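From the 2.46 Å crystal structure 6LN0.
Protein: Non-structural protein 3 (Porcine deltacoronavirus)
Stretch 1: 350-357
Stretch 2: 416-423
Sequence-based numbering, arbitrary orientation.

Stretch 1 (350-357) EYDPIQPK
Stretch 2, residues 416-423: NVVATYHR

Residues 350-357 form an irregular segment that packs on the strand 416-423 of the same chain. The CA atoms of P353 and T420 lie 6.2 Å apart, and those of P356 and H422 7.4 Å, so both stretches advance in the same sense through the contact. Together they bury 343 Å².

A type I turn runs from D352 to Q355. P353 has phi/psi -60/-9, and I354 has -118/4. Q355 N donates to D352 O at 2.9 Å. D352 is t, with CB directed away from the strand, and its OD1 accepts from I354 N at 3.1 Å, nearly linear. This side chain therefore braces the turn. I354 (p, t) also points away and is exposed. Beyond the turn, P356 is extended at -71/145.

On the strand, V417, T420 and H422 point toward the segment. V418, A419 and Y421 point away. V418 departs from a regular extended conformation, with psi -7.

Y351 is t, and this chi1 directs its hydroxyl to T420; chi2 of 45° sets only the plane of the ring. Y351 OH and T420 OG1 hydrogen-bond at 2.9 Å; either may donate. T420 is p. Its OG1 also accepts a weak bond from H422 NE2 at 2.7 Å, with an angle of 119°. V417 O lies at the edge of the Y351 ring, 3.9 Å from Y351 CE2; Y351 CE2 also makes an apolar contact with V417 CG1 at 4.0 Å. V417 is p, and the same CG1 lies 3.5 Å from P353 CG. The P353 ring is C-gamma exo. Its CB is 3.9 Å from T420 CG2.

H422 is m, with chi2 -99°. P356, C-gamma endo, covers one face of its imidazole in a CH-pi contact: CD is 3.8 Å from the ring centroid, 26° off the normal. H422 CE1 approaches P353 O obliquely at 3.5 Å. The H422 ring thus sits between the T420 hydroxyl and the turn, with a weak hydrogen bond to the former and van der Waals contact with the latter.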

# COMPACT_ATOMS: atom_id res chain seq x y z
N GLU A 350 -13.88 18.63 -39.87
CA GLU A 350 -15.19 18.87 -40.45
C GLU A 350 -16.30 18.67 -39.44
O GLU A 350 -17.41 18.27 -39.81
CB GLU A 350 -15.45 17.99 -41.69
CG GLU A 350 -14.30 17.93 -42.68
CD GLU A 350 -14.13 19.22 -43.46
OE1 GLU A 350 -13.26 19.26 -44.37
OE2 GLU A 350 -14.87 20.19 -43.17
N TYR A 351 -16.00 18.91 -38.17
CA TYR A 351 -17.00 18.72 -37.13
C TYR A 351 -18.15 19.69 -37.36
O TYR A 351 -17.95 20.90 -37.41
CB TYR A 351 -16.41 18.96 -35.75
CG TYR A 351 -17.46 18.84 -34.67
CD1 TYR A 351 -18.37 17.80 -34.69
CD2 TYR A 351 -17.55 19.77 -33.63
CE1 TYR A 351 -19.34 17.66 -33.74
CE2 TYR A 351 -18.53 19.63 -32.64
CZ TYR A 351 -19.42 18.57 -32.71
OH TYR A 351 -20.41 18.38 -31.76
N ASP A 352 -19.35 19.14 -37.45
CA ASP A 352 -20.56 19.91 -37.73
C ASP A 352 -21.59 19.61 -36.65
O ASP A 352 -22.16 18.51 -36.65
CB ASP A 352 -21.08 19.56 -39.12
CG ASP A 352 -22.21 20.47 -39.57
OD1 ASP A 352 -22.98 20.95 -38.69
OD2 ASP A 352 -22.34 20.68 -40.80
N PRO A 353 -21.88 20.54 -35.75
CA PRO A 353 -22.79 20.23 -34.63
C PRO A 353 -24.20 19.81 -35.04
O PRO A 353 -24.95 19.39 -34.16
CB PRO A 353 -22.81 21.53 -33.81
CG PRO A 353 -21.85 22.46 -34.45
CD PRO A 353 -21.03 21.71 -35.44
N ILE A 354 -24.60 19.92 -36.31
CA ILE A 354 -25.91 19.44 -36.71
C ILE A 354 -25.86 18.33 -37.73
O ILE A 354 -26.88 17.84 -38.20
CB ILE A 354 -26.82 20.59 -37.20
CG1 ILE A 354 -26.24 21.22 -38.46
CG2 ILE A 354 -27.05 21.62 -36.10
CD1 ILE A 354 -27.22 22.15 -39.12
N GLN A 355 -24.64 17.86 -38.10
CA GLN A 355 -24.49 16.78 -39.05
C GLN A 355 -23.33 15.88 -38.61
O GLN A 355 -22.16 16.17 -38.90
CB GLN A 355 -24.28 17.34 -40.46
CG GLN A 355 -23.90 16.31 -41.44
CD GLN A 355 -25.10 15.70 -42.10
OE1 GLN A 355 -25.92 15.06 -41.44
NE2 GLN A 355 -25.22 15.90 -43.40
N PRO A 356 -23.62 14.78 -37.93
CA PRO A 356 -22.54 13.90 -37.47
C PRO A 356 -21.89 13.14 -38.61
O PRO A 356 -22.54 12.75 -39.59
CB PRO A 356 -23.27 12.94 -36.52
CG PRO A 356 -24.66 12.89 -37.07
CD PRO A 356 -24.95 14.29 -37.53
N LYS A 357 -20.58 12.92 -38.49
CA LYS A 357 -19.82 12.32 -39.58
C LYS A 357 -18.88 11.24 -39.06
O LYS A 357 -18.50 11.23 -37.89
CB LYS A 357 -19.01 13.38 -40.34
CG LYS A 357 -19.77 14.69 -40.61
CD LYS A 357 -19.08 15.52 -41.68
CE LYS A 357 -19.57 16.98 -41.68
NZ LYS A 357 -18.80 17.77 -42.69
N ASN A 416 -17.70 27.87 -28.40
CA ASN A 416 -17.57 26.64 -29.17
C ASN A 416 -18.45 25.55 -28.58
O ASN A 416 -18.74 25.53 -27.37
CB ASN A 416 -16.10 26.22 -29.19
CG ASN A 416 -15.24 27.26 -29.85
OD1 ASN A 416 -15.64 27.84 -30.86
ND2 ASN A 416 -14.07 27.53 -29.29
N VAL A 417 -18.96 24.69 -29.44
CA VAL A 417 -19.60 23.46 -28.99
C VAL A 417 -18.56 22.35 -29.09
O VAL A 417 -17.73 22.35 -30.02
CB VAL A 417 -20.87 23.16 -29.82
CG1 VAL A 417 -20.52 22.82 -31.23
CG2 VAL A 417 -21.66 22.01 -29.20
N VAL A 418 -18.52 21.47 -28.09
CA VAL A 418 -17.50 20.42 -28.03
C VAL A 418 -18.07 19.02 -27.95
O VAL A 418 -17.31 18.05 -28.08
CB VAL A 418 -16.50 20.65 -26.87
CG1 VAL A 418 -15.70 21.90 -27.14
CG2 VAL A 418 -17.21 20.69 -25.51
N ALA A 419 -19.38 18.86 -27.80
CA ALA A 419 -19.99 17.55 -27.94
C ALA A 419 -21.46 17.76 -28.25
O ALA A 419 -22.06 18.71 -27.74
CB ALA A 419 -19.82 16.71 -26.66
N THR A 420 -22.03 16.88 -29.07
CA THR A 420 -23.44 16.91 -29.43
C THR A 420 -23.97 15.49 -29.42
O THR A 420 -23.25 14.54 -29.74
CB THR A 420 -23.68 17.52 -30.82
OG1 THR A 420 -22.84 16.87 -31.78
CG2 THR A 420 -23.38 19.02 -30.83
N TYR A 421 -25.25 15.35 -29.06
CA TYR A 421 -25.94 14.07 -29.15
C TYR A 421 -26.98 14.13 -30.27
O TYR A 421 -27.80 15.04 -30.31
CB TYR A 421 -26.63 13.71 -27.83
CG TYR A 421 -27.51 12.50 -28.00
CD1 TYR A 421 -26.95 11.24 -28.19
CD2 TYR A 421 -28.90 12.61 -28.02
CE1 TYR A 421 -27.73 10.11 -28.38
CE2 TYR A 421 -29.69 11.49 -28.20
CZ TYR A 421 -29.09 10.24 -28.37
OH TYR A 421 -29.84 9.11 -28.55
N HIS A 422 -26.94 13.14 -31.15
CA HIS A 422 -27.80 13.07 -32.32
C HIS A 422 -28.68 11.83 -32.19
O HIS A 422 -28.22 10.71 -32.41
CB HIS A 422 -26.98 13.01 -33.60
CG HIS A 422 -25.90 14.05 -33.68
ND1 HIS A 422 -26.04 15.22 -34.39
CD2 HIS A 422 -24.64 14.06 -33.17
CE1 HIS A 422 -24.92 15.93 -34.30
NE2 HIS A 422 -24.06 15.24 -33.57
N ARG A 423 -29.95 12.00 -31.83
CA ARG A 423 -30.87 10.88 -31.87
C ARG A 423 -31.17 10.51 -33.32
O ARG A 423 -31.05 11.32 -34.23
CB ARG A 423 -32.16 11.21 -31.14
CG ARG A 423 -33.05 12.19 -31.90
CD ARG A 423 -34.51 11.79 -31.79
NE ARG A 423 -34.82 11.29 -30.45
CZ ARG A 423 -35.44 12.00 -29.52
NH1 ARG A 423 -35.83 13.25 -29.78
NH2 ARG A 423 -35.68 11.46 -28.32